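Local coordinates for dihydrofolate reductase (Moritella profunda, PDB 3IA4), which catalyses the NADPH-dependent reduction of 7,8-dihydrofolate to tetrahydrofolate, and so probably feeds glycine, purine and DNA-precursor synthesis, at residues Gln30-Lys33 and Arg34-Gly38; Met43-Asn46 and Thr47-Ile51; Arg53-Gly57 and Arg58-Val62. All blocks are in the same frame, centred on the assembly; numbering follows the deposited sequence.

Interaction 1 (Gln30-Lys33 and Arg34-Gly38); sequences QLFK and RATLG. With MTX (methotrexate), chain F.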
loop_
_atom_site.group_PDB
_atom_site.type_symbol
_atom_site.label_atom_id
_atom_site.label_comp_id
_atom_site.label_asym_id
_atom_site.label_seq_id
_atom_site.Cartn_x
_atom_site.Cartn_y
_atom_site.Cartn_z
ATOM N N GLN A 30 -11.478 -4.876 1.549
ATOM C CA GLN A 30 -11.550 -5.889 2.606
ATOM C C GLN A 30 -10.270 -6.717 2.629
ATOM O O GLN A 30 -9.808 -7.124 3.692
ATOM C CB GLN A 30 -12.761 -6.814 2.430
ATOM C CG GLN A 30 -14.077 -6.057 2.579
ATOM C CD GLN A 30 -14.179 -5.280 3.883
ATOM O OE1 GLN A 30 -13.922 -5.824 4.964
ATOM N NE2 GLN A 30 -14.537 -3.997 3.790
ATOM N N LEU A 31 -9.699 -6.992 1.453
ATOM C CA LEU A 31 -8.406 -7.655 1.422
ATOM C C LEU A 31 -7.355 -6.778 2.076
ATOM O O LEU A 31 -6.509 -7.255 2.842
ATOM C CB LEU A 31 -8.025 -7.952 -0.050
ATOM C CG LEU A 31 -6.742 -8.719 -0.371
ATOM C CD1 LEU A 31 -6.774 -9.237 -1.824
ATOM C CD2 LEU A 31 -5.511 -7.804 -0.106
ATOM N N PHE A 32 -7.365 -5.489 1.739
ATOM C CA PHE A 32 -6.400 -4.563 2.325
ATOM C C PHE A 32 -6.558 -4.541 3.866
ATOM O O PHE A 32 -5.587 -4.563 4.662
ATOM C CB PHE A 32 -6.626 -3.166 1.713
ATOM C CG PHE A 32 -5.959 -2.053 2.446
ATOM C CD1 PHE A 32 -4.601 -1.750 2.214
ATOM C CD2 PHE A 32 -6.652 -1.299 3.387
ATOM C CE1 PHE A 32 -3.987 -0.734 2.881
ATOM C CE2 PHE A 32 -6.023 -0.305 4.093
ATOM C CZ PHE A 32 -4.702 0.031 3.818
ATOM N N LYS A 33 -7.790 -4.450 4.287
ATOM C CA LYS A 33 -8.036 -4.434 5.736
ATOM C C LYS A 33 -7.527 -5.695 6.441
ATOM O O LYS A 33 -6.837 -5.599 7.478
ATOM C CB LYS A 33 -9.529 -4.261 5.990
ATOM C CG LYS A 33 -9.815 -4.060 7.490
ATOM C CD LYS A 33 -11.339 -4.186 7.676
ATOM C CE LYS A 33 -11.728 -4.035 9.141
ATOM N NZ LYS A 33 -12.229 -2.642 9.431
ATOM N N ARG A 34 -7.841 -6.883 5.911
ATOM C CA ARG A 34 -7.352 -8.095 6.529
ATOM C C ARG A 34 -5.818 -8.103 6.628
ATOM O O ARG A 34 -5.221 -8.637 7.598
ATOM C CB ARG A 34 -7.760 -9.348 5.742
ATOM C CG ARG A 34 -9.235 -9.591 5.548
ATOM C CD ARG A 34 -9.420 -11.006 4.948
ATOM N NE ARG A 34 -9.183 -11.099 3.495
ATOM C CZ ARG A 34 -10.098 -10.751 2.582
ATOM N NH1 ARG A 34 -11.266 -10.266 2.976
ATOM N NH2 ARG A 34 -9.850 -10.865 1.281
ATOM N N ALA A 35 -5.162 -7.526 5.621
ATOM C CA ALA A 35 -3.728 -7.645 5.559
ATOM C C ALA A 35 -2.989 -6.636 6.437
ATOM O O ALA A 35 -1.807 -6.827 6.779
ATOM C CB ALA A 35 -3.209 -7.522 4.054
ATOM N N THR A 36 -3.691 -5.565 6.787
ATOM C CA THR A 36 -3.063 -4.468 7.521
ATOM C C THR A 36 -3.555 -4.337 8.987
ATOM O O THR A 36 -2.865 -3.705 9.788
ATOM C CB THR A 36 -3.262 -3.115 6.832
ATOM O OG1 THR A 36 -4.655 -2.852 6.689
ATOM C CG2 THR A 36 -2.600 -3.142 5.407
ATOM N N LEU A 37 -4.718 -4.902 9.320
ATOM C CA LEU A 37 -5.205 -4.754 10.712
ATOM C C LEU A 37 -4.176 -5.257 11.694
ATOM O O LEU A 37 -3.527 -6.280 11.484
ATOM C CB LEU A 37 -6.495 -5.504 10.935
ATOM C CG LEU A 37 -7.764 -4.698 10.740
ATOM C CD1 LEU A 37 -8.933 -5.682 10.928
ATOM C CD2 LEU A 37 -7.914 -3.497 11.729
ATOM N N GLY A 38 -4.005 -4.487 12.756
ATOM C CA GLY A 38 -3.069 -4.822 13.824
ATOM C C GLY A 38 -1.632 -4.436 13.541
ATOM O O GLY A 38 -0.750 -4.796 14.304
HETATM N N1 MTX F . -5.440 -1.999 -1.734
HETATM C C2 MTX F . -4.253 -2.621 -1.574
HETATM N NA2 MTX F . -4.186 -3.921 -1.919
HETATM N N3 MTX F . -3.173 -1.954 -1.068
HETATM C C4 MTX F . -3.266 -0.640 -0.699
HETATM N NA4 MTX F . -2.190 -0.036 -0.254
HETATM C C4A MTX F . -4.466 -0.015 -0.823
HETATM N N5 MTX F . -4.585 1.293 -0.411
HETATM C C6 MTX F . -5.796 1.921 -0.553
HETATM C C7 MTX F . -6.926 1.281 -1.060
HETATM N N8 MTX F . -6.807 -0.060 -1.451
HETATM C C8A MTX F . -5.568 -0.680 -1.331
HETATM C C9 MTX F . -5.867 3.379 -0.113
HETATM N N10 MTX F . -7.234 3.892 -0.025
HETATM C CM MTX F . -7.606 4.954 -0.991
HETATM C C11 MTX F . -9.940 2.551 2.901
HETATM C C12 MTX F . -10.336 3.501 1.969
HETATM C C13 MTX F . -9.451 3.958 1.015
HETATM C C14 MTX F . -8.158 3.434 0.968
HETATM C C15 MTX F . -7.798 2.464 1.900
HETATM C C16 MTX F . -8.631 2.068 2.912
HETATM C C MTX F . -10.854 1.984 3.901
HETATM O O MTX F . -11.957 2.690 4.354
HETATM N N MTX F . -10.581 0.743 4.298
HETATM C CA MTX F . -11.261 0.071 5.369
HETATM C CT MTX F . -10.238 -0.484 6.335
HETATM O O1 MTX F . -9.095 -0.817 5.900
HETATM O O2 MTX F . -10.553 -0.637 7.541
HETATM C CB MTX F . -12.100 -1.112 4.869
HETATM C CG MTX F . -13.204 -0.653 3.918
HETATM C CD MTX F . -14.300 0.190 4.578
HETATM O OE1 MTX F . -15.293 0.607 3.913
HETATM O OE2 MTX F . -14.249 0.493 5.789
#
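Phe-32 and Thr-36, one helical turn apart, meet where helix 26-36 lines the methotrexate pocket. The drug's pteridine lies against one face of the Phe-32 ring, closest at CD1, which is 3.4 Å from MTX C4. On the opposite face sits the Thr-36 methyl: CG2 is 4.1 Å from the ring centroid and makes a CH-pi contact, 25° off the normal. One residue on, Lys-33 stays extended as far as CE and turns only at its last torsion (chi4 100°), which brings NZ to MTX O2 for a hydrogen bond of 3.2 Å. Leu-37 CD1 packs on this arm at 3.7 Å from Lys-33 CE. Gln-30 runs NE2 alongside the glutamate tail of the drug.

Behind this shell, Thr-36 OG1 donates to Phe-32 O at 2.8 Å, from above the carbonyl plane, and accepts from Arg-58 NH1, which ties the methyl's position to a second ligand-binding residue. Lys-33 O takes two backbone donors at the end of the helix, Leu-37 N at 2.9 Å and Thr-36 N. Arg-34 bends back and lays one guanidinium face over Gln-30 O and Leu-31 CA.

The inner side of the helix rests on the central sheet: Phe-32 and Ala-35 touch Ile-6 of strand 2-9, Thr-36 meets Met-94 of strand 92-97, and Leu-31 reaches Thr-115 of strand 111-117.

Interaction 2 (Met43-Asn46 and Thr47-Ile51); sequences MGRN and TFESI. With NDP (NADPH dihydro-nicotinamide-adenine-dinucleotide phosphate), chain E.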
loop_
_atom_site.group_PDB
_atom_site.type_symbol
_atom_site.label_atom_id
_atom_site.label_comp_id
_atom_site.label_asym_id
_atom_site.label_seq_id
_atom_site.Cartn_x
_atom_site.Cartn_y
_atom_site.Cartn_z
ATOM N N MET A 43 2.298 5.872 5.175
ATOM C CA MET A 43 1.767 6.392 3.883
ATOM C C MET A 43 2.269 7.803 3.623
ATOM O O MET A 43 2.600 8.576 4.566
ATOM C CB MET A 43 0.253 6.376 3.924
ATOM C CG MET A 43 -0.366 7.451 4.758
ATOM S SD MET A 43 -2.091 7.081 5.275
ATOM C CE MET A 43 -1.784 5.886 6.623
ATOM N N GLY A 44 2.270 8.175 2.342
ATOM C CA GLY A 44 2.565 9.580 1.984
ATOM C C GLY A 44 1.352 10.434 2.244
ATOM O O GLY A 44 0.213 9.956 2.375
ATOM N N ARG A 45 1.589 11.734 2.281
ATOM C CA ARG A 45 0.507 12.664 2.508
ATOM C C ARG A 45 -0.653 12.603 1.501
ATOM O O ARG A 45 -1.807 12.687 1.915
ATOM C CB ARG A 45 1.101 14.068 2.564
ATOM C CG ARG A 45 0.019 15.082 2.834
ATOM C CD ARG A 45 0.576 16.415 2.418
ATOM N NE ARG A 45 -0.373 17.515 2.563
ATOM C CZ ARG A 45 0.013 18.773 2.806
ATOM N NH1 ARG A 45 1.323 19.056 2.975
ATOM N NH2 ARG A 45 -0.913 19.736 2.923
ATOM N N ASN A 46 -0.383 12.405 0.197
ATOM C CA ASN A 46 -1.472 12.362 -0.750
ATOM C C ASN A 46 -2.380 11.155 -0.487
ATOM O O ASN A 46 -3.598 11.245 -0.606
ATOM C CB ASN A 46 -0.981 12.284 -2.204
ATOM C CG ASN A 46 -0.248 13.529 -2.622
ATOM O OD1 ASN A 46 -0.442 14.587 -2.025
ATOM N ND2 ASN A 46 0.560 13.431 -3.682
ATOM N N THR A 47 -1.752 10.017 -0.179
ATOM C CA THR A 47 -2.518 8.804 0.125
ATOM C C THR A 47 -3.404 9.022 1.344
ATOM O O THR A 47 -4.593 8.660 1.359
ATOM C CB THR A 47 -1.575 7.584 0.295
ATOM O OG1 THR A 47 -1.056 7.288 -1.023
ATOM C CG2 THR A 47 -2.369 6.370 0.754
ATOM N N PHE A 48 -2.847 9.645 2.384
ATOM C CA PHE A 48 -3.720 9.927 3.534
ATOM C C PHE A 48 -4.940 10.754 3.109
ATOM O O PHE A 48 -6.038 10.503 3.574
ATOM C CB PHE A 48 -2.944 10.643 4.631
ATOM C CG PHE A 48 -3.826 11.021 5.800
ATOM C CD1 PHE A 48 -4.394 10.043 6.592
ATOM C CD2 PHE A 48 -4.097 12.353 6.067
ATOM C CE1 PHE A 48 -5.285 10.396 7.635
ATOM C CE2 PHE A 48 -4.950 12.709 7.123
ATOM C CZ PHE A 48 -5.528 11.735 7.888
ATOM N N GLU A 49 -4.724 11.781 2.290
ATOM C CA GLU A 49 -5.830 12.662 1.905
ATOM C C GLU A 49 -6.849 11.892 1.104
ATOM O O GLU A 49 -8.067 12.120 1.238
ATOM C CB GLU A 49 -5.329 13.908 1.177
ATOM C CG GLU A 49 -4.536 14.776 2.142
ATOM C CD GLU A 49 -4.076 16.069 1.514
ATOM O OE1 GLU A 49 -4.350 16.239 0.295
ATOM O OE2 GLU A 49 -3.425 16.894 2.226
ATOM N N SER A 50 -6.359 10.978 0.303
ATOM C CA SER A 50 -7.233 10.122 -0.527
ATOM C C SER A 50 -8.107 9.189 0.363
ATOM O O SER A 50 -9.321 9.010 0.137
ATOM C CB SER A 50 -6.381 9.324 -1.501
ATOM O OG SER A 50 -7.164 8.505 -2.341
ATOM N N ILE A 51 -7.516 8.613 1.401
ATOM C CA ILE A 51 -8.289 7.769 2.322
ATOM C C ILE A 51 -9.316 8.604 3.102
ATOM O O ILE A 51 -10.474 8.165 3.326
ATOM C CB ILE A 51 -7.345 7.061 3.317
ATOM C CG1 ILE A 51 -6.433 6.136 2.549
ATOM C CG2 ILE A 51 -8.172 6.224 4.342
ATOM C CD1 ILE A 51 -5.232 5.543 3.365
HETATM P PA NDP E . 2.046 9.812 -1.822
HETATM O O1A NDP E . 3.275 8.946 -1.925
HETATM O O2A NDP E . 0.780 9.300 -1.207
HETATM O O5B NDP E . 2.365 11.239 -1.088
HETATM C C5B NDP E . 3.546 11.967 -1.484
HETATM C C4B NDP E . 3.691 13.094 -0.469
HETATM O O4B NDP E . 4.288 12.513 0.698
HETATM C C3B NDP E . 4.778 14.104 -0.910
HETATM O O3B NDP E . 4.219 15.067 -1.798
HETATM C C2B NDP E . 5.292 14.673 0.402
HETATM O O2B NDP E . 4.287 15.448 1.064
HETATM C C1B NDP E . 5.337 13.388 1.205
HETATM N N9A NDP E . 6.645 12.700 1.158
HETATM C C8A NDP E . 7.040 11.833 0.212
HETATM N N7A NDP E . 8.246 11.308 0.511
HETATM C C5A NDP E . 8.623 11.848 1.703
HETATM C C6A NDP E . 9.755 11.720 2.632
HETATM N N6A NDP E . 10.841 10.923 2.366
HETATM N N1A NDP E . 9.673 12.481 3.776
HETATM C C2A NDP E . 8.654 13.264 4.115
HETATM N N3A NDP E . 7.604 13.417 3.312
HETATM C C4A NDP E . 7.552 12.733 2.121
HETATM O O3 NDP E . 1.676 10.444 -3.265
HETATM P PN NDP E . 1.551 9.917 -4.780
HETATM O O1N NDP E . 2.866 9.378 -5.206
HETATM O O2N NDP E . 0.915 10.999 -5.576
HETATM O O5D NDP E . 0.607 8.650 -4.652
HETATM C C5D NDP E . -0.785 8.858 -4.462
HETATM C C4D NDP E . -1.565 8.073 -5.511
HETATM O O4D NDP E . -1.450 6.626 -5.239
HETATM C C3D NDP E . -3.072 8.367 -5.526
HETATM O O3D NDP E . -3.540 8.307 -6.887
HETATM C C2D NDP E . -3.689 7.195 -4.762
HETATM O O2D NDP E . -5.068 6.918 -5.111
HETATM C C1D NDP E . -2.783 6.081 -5.210
HETATM N N1N NDP E . -2.700 4.935 -4.311
HETATM C C2N NDP E . -2.956 3.728 -4.820
HETATM C C3N NDP E . -2.778 2.611 -4.044
HETATM C C7N NDP E . -3.091 1.277 -4.647
HETATM O O7N NDP E . -2.797 0.284 -4.014
HETATM N N7N NDP E . -3.566 1.153 -5.890
HETATM C C4N NDP E . -2.328 2.626 -2.592
HETATM C C5N NDP E . -2.025 3.996 -2.216
HETATM C C6N NDP E . -2.260 5.070 -3.040
HETATM P P2B NDP E . 4.583 16.982 1.506
HETATM O O1X NDP E . 3.470 17.262 2.418
HETATM O O2X NDP E . 5.970 16.938 2.051
HETATM O O3X NDP E . 4.615 17.757 0.217
#
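Met-43, next to last in strand 41-44, folds back on helix 45-51, the helix that follows it in the beta-alpha-beta unit completed by strand 60-63. Its sulfur reaches the helix at Phe-48: SD lies 3.7 Å from Phe-48 CB and stands at the edge of the Phe-48 ring, a Met-aromatic contact. The same SD is 4.0 Å from Ile-51 CD1, while Met-43 CB brushes the methyl of Thr-47.

Asn-46 and Thr-47 carry the polar side, where the start of the helix meets the pyrophosphate of NADPH. Asn-46 uses its backbone at both ends, O receiving Ser-50 N at 2.9 Å and N donating to NDP O5B at 3.2 Å. Its amide sends ND2 to NDP O2N (3.1 Å), with a weak second bond to the bridging O3. Thr-47 holds the other phosphate: its hydroxyl, anti to the carbonyl carbon (chi1 -70°), lies 2.7 Å from NDP O2A, and its own N donates to the same oxygen. Backbone N-H groups at a helix start, with Gly-44 as N-cap, would probably help to stabilise the phosphate charge. Gly-44 lies so near the cofactor that a beta carbon would run into O5B.

At the adenosine end of the cofactor, Arg-45 NH1 reaches NDP O1X of the 2'-phosphate at 2.9 Å. Its extended chain also forms a salt bridge with Glu-49: NE points at OE2 over 3.1 Å, almost straight at 178°, in the guanidinium plane but above a carboxylate turned 76° away.

Interaction 3 (Arg53-Gly57 and Arg58-Val62); sequences RPLPG and RLNIV. With MTX (methotrexate), chain F.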
loop_
_atom_site.group_PDB
_atom_site.type_symbol
_atom_site.label_atom_id
_atom_site.label_comp_id
_atom_site.label_asym_id
_atom_site.label_seq_id
_atom_site.Cartn_x
_atom_site.Cartn_y
_atom_site.Cartn_z
ATOM N N ARG A 53 -9.520 9.655 6.309
ATOM C CA ARG A 53 -9.644 9.521 7.755
ATOM C C ARG A 53 -8.486 8.663 8.223
ATOM O O ARG A 53 -7.904 7.915 7.434
ATOM C CB ARG A 53 -10.934 8.789 8.088
ATOM C CG ARG A 53 -11.071 7.414 7.341
ATOM C CD ARG A 53 -12.075 6.475 8.022
ATOM N NE ARG A 53 -12.273 5.259 7.217
ATOM C CZ ARG A 53 -12.835 4.145 7.665
ATOM N NH1 ARG A 53 -13.295 4.063 8.916
ATOM N NH2 ARG A 53 -12.966 3.111 6.843
ATOM N N PRO A 54 -8.210 8.666 9.522
ATOM C CA PRO A 54 -7.364 7.618 10.087
ATOM C C PRO A 54 -8.102 6.270 10.007
ATOM O O PRO A 54 -9.331 6.173 10.224
ATOM C CB PRO A 54 -7.220 8.034 11.572
ATOM C CG PRO A 54 -7.725 9.401 11.638
ATOM C CD PRO A 54 -8.727 9.566 10.558
ATOM N N LEU A 55 -7.366 5.209 9.676
ATOM C CA LEU A 55 -7.958 3.886 9.677
ATOM C C LEU A 55 -7.907 3.250 11.087
ATOM O O LEU A 55 -6.842 3.193 11.759
ATOM C CB LEU A 55 -7.242 2.981 8.671
ATOM C CG LEU A 55 -7.492 3.456 7.219
ATOM C CD1 LEU A 55 -6.633 2.622 6.244
ATOM C CD2 LEU A 55 -8.974 3.313 6.910
ATOM N N PRO A 56 -9.035 2.714 11.550
ATOM C CA PRO A 56 -8.969 2.075 12.891
ATOM C C PRO A 56 -8.122 0.813 12.984
ATOM O O PRO A 56 -7.896 0.097 11.994
ATOM C CB PRO A 56 -10.470 1.763 13.228
ATOM C CG PRO A 56 -11.266 2.576 12.210
ATOM C CD PRO A 56 -10.392 2.779 10.983
ATOM N N GLY A 57 -7.620 0.488 14.177
ATOM C CA GLY A 57 -6.997 -0.809 14.412
ATOM C C GLY A 57 -5.550 -0.848 13.937
ATOM O O GLY A 57 -4.925 -1.908 13.928
ATOM N N ARG A 58 -5.081 0.325 13.512
ATOM C CA ARG A 58 -3.731 0.511 12.966
ATOM C C ARG A 58 -3.115 1.793 13.440
ATOM O O ARG A 58 -3.783 2.799 13.480
ATOM C CB ARG A 58 -3.823 0.507 11.418
ATOM C CG ARG A 58 -4.019 -0.908 10.830
ATOM C CD ARG A 58 -4.790 -0.928 9.522
ATOM N NE ARG A 58 -6.189 -0.630 9.801
ATOM C CZ ARG A 58 -7.176 -0.744 8.912
ATOM N NH1 ARG A 58 -6.945 -1.138 7.624
ATOM N NH2 ARG A 58 -8.400 -0.411 9.292
ATOM N N LEU A 59 -1.786 1.791 13.747
ATOM C CA LEU A 59 -1.043 3.034 13.967
ATOM C C LEU A 59 -0.876 3.688 12.600
ATOM O O LEU A 59 -0.230 3.091 11.748
ATOM C CB LEU A 59 0.348 2.729 14.564
ATOM C CG LEU A 59 1.291 3.928 14.704
ATOM C CD1 LEU A 59 0.630 5.104 15.429
ATOM C CD2 LEU A 59 2.682 3.517 15.350
ATOM N N ASN A 60 -1.485 4.859 12.399
ATOM C CA ASN A 60 -1.398 5.513 11.078
ATOM C C ASN A 60 -0.208 6.481 11.106
ATOM O O ASN A 60 -0.241 7.456 11.826
ATOM C CB ASN A 60 -2.677 6.327 10.739
ATOM C CG ASN A 60 -3.887 5.456 10.381
ATOM O OD1 ASN A 60 -4.580 5.746 9.419
ATOM N ND2 ASN A 60 -4.193 4.444 11.189
ATOM N N ILE A 61 0.822 6.264 10.261
ATOM C CA ILE A 61 1.997 7.150 10.223
ATOM C C ILE A 61 1.961 7.827 8.863
ATOM O O ILE A 61 1.851 7.124 7.873
ATOM C CB ILE A 61 3.293 6.313 10.404
ATOM C CG1 ILE A 61 3.273 5.608 11.763
ATOM C CG2 ILE A 61 4.582 7.169 10.173
ATOM C CD1 ILE A 61 4.327 4.511 11.905
ATOM N N VAL A 62 2.023 9.166 8.832
ATOM C CA VAL A 62 1.874 9.873 7.559
ATOM C C VAL A 62 3.136 10.688 7.304
ATOM O O VAL A 62 3.579 11.445 8.170
ATOM C CB VAL A 62 0.651 10.770 7.556
ATOM C CG1 VAL A 62 0.565 11.592 6.231
ATOM C CG2 VAL A 62 -0.569 9.918 7.731
HETATM N N1 MTX F . -5.440 -1.999 -1.734
HETATM C C2 MTX F . -4.253 -2.621 -1.574
HETATM N NA2 MTX F . -4.186 -3.921 -1.919
HETATM N N3 MTX F . -3.173 -1.954 -1.068
HETATM C C4 MTX F . -3.266 -0.640 -0.699
HETATM N NA4 MTX F . -2.190 -0.036 -0.254
HETATM C C4A MTX F . -4.466 -0.015 -0.823
HETATM N N5 MTX F . -4.585 1.293 -0.411
HETATM C C6 MTX F . -5.796 1.921 -0.553
HETATM C C7 MTX F . -6.926 1.281 -1.060
HETATM N N8 MTX F . -6.807 -0.060 -1.451
HETATM C C8A MTX F . -5.568 -0.680 -1.331
HETATM C C9 MTX F . -5.867 3.379 -0.113
HETATM N N10 MTX F . -7.234 3.892 -0.025
HETATM C CM MTX F . -7.606 4.954 -0.991
HETATM C C11 MTX F . -9.940 2.551 2.901
HETATM C C12 MTX F . -10.336 3.501 1.969
HETATM C C13 MTX F . -9.451 3.958 1.015
HETATM C C14 MTX F . -8.158 3.434 0.968
HETATM C C15 MTX F . -7.798 2.464 1.900
HETATM C C16 MTX F . -8.631 2.068 2.912
HETATM C C MTX F . -10.854 1.984 3.901
HETATM O O MTX F . -11.957 2.690 4.354
HETATM N N MTX F . -10.581 0.743 4.298
HETATM C CA MTX F . -11.261 0.071 5.369
HETATM C CT MTX F . -10.238 -0.484 6.335
HETATM O O1 MTX F . -9.095 -0.817 5.900
HETATM O O2 MTX F . -10.553 -0.637 7.541
HETATM C CB MTX F . -12.100 -1.112 4.869
HETATM C CG MTX F . -13.204 -0.653 3.918
HETATM C CD MTX F . -14.300 0.190 4.578
HETATM O OE1 MTX F . -15.293 0.607 3.913
HETATM O OE2 MTX F . -14.249 0.493 5.789
HETATM O O HOH W 1 -5.287 6.686 6.786
#
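Arg-58 grips Pro-56 side-on, both NE and NH2 donating to the one carbonyl oxygen, NE at 2.9 Å and NH2 at 2.8 Å from Pro-56 O. A bend at chi3 (-72°) swings the guanidinium back over the type II turn Leu-55 to Arg-58, so that Leu-55 CB covers one of its faces 3.6 Å above the plane. Fixed in this way, it meets the alpha-carboxylate of methotrexate end-on through two N-H groups. Arg-58 NH1 lies 2.8 Å from MTX O1, and its NH2 donates almost straight (178°) to MTX O2, also 2.8 Å away. A leucine here would probably leave that carboxylate without its paired donors and the Pro-56 carbonyl without either of these bonds.

Two residues on, Asn-60 pins the loop to the start of strand 60-63. Asn-60 OD1 accepts Leu-55 N at 2.8 Å, and ND2 returns to Leu-55 O at 3.0 Å, on a lone pair of that carbonyl. ND2 also binds Arg-58 O, and a water bridges OD1 to Arg-53 O. Arg-53 in turn sends NH2 to the drug's amide, 2.7 Å from MTX O. The Arg-58 pair is how dihydrofolate reductases hold the alpha-carboxylate of a folate's glutamate tail.

Interactions 1 and 3 enclose the methotrexate from two sides, their centres about 12 Å apart. They meet directly: Thr-36 OG1 and Arg-58 NH1 are 3.0 Å apart, a probable hydrogen bond, and Phe-32 CE2 packs 3.7 Å from Leu-55 CD1. Lys-33 from one and Arg-58 from the other also converge on the alpha-carboxylate. Interaction 2 serves the cofactor instead, though its Ser-50 and Ile-51 also touch the drug. It joins interaction 3 through neighbouring strands, Met-43 N lying 3.0 Å from Ile-61 O, and through Phe-48 CE1, 3.6 Å from Arg-53 O. Interactions 1 and 2, centres about 17 Å apart, come no nearer than about 6 Å between nearest atoms; methotrexate lies in part between them.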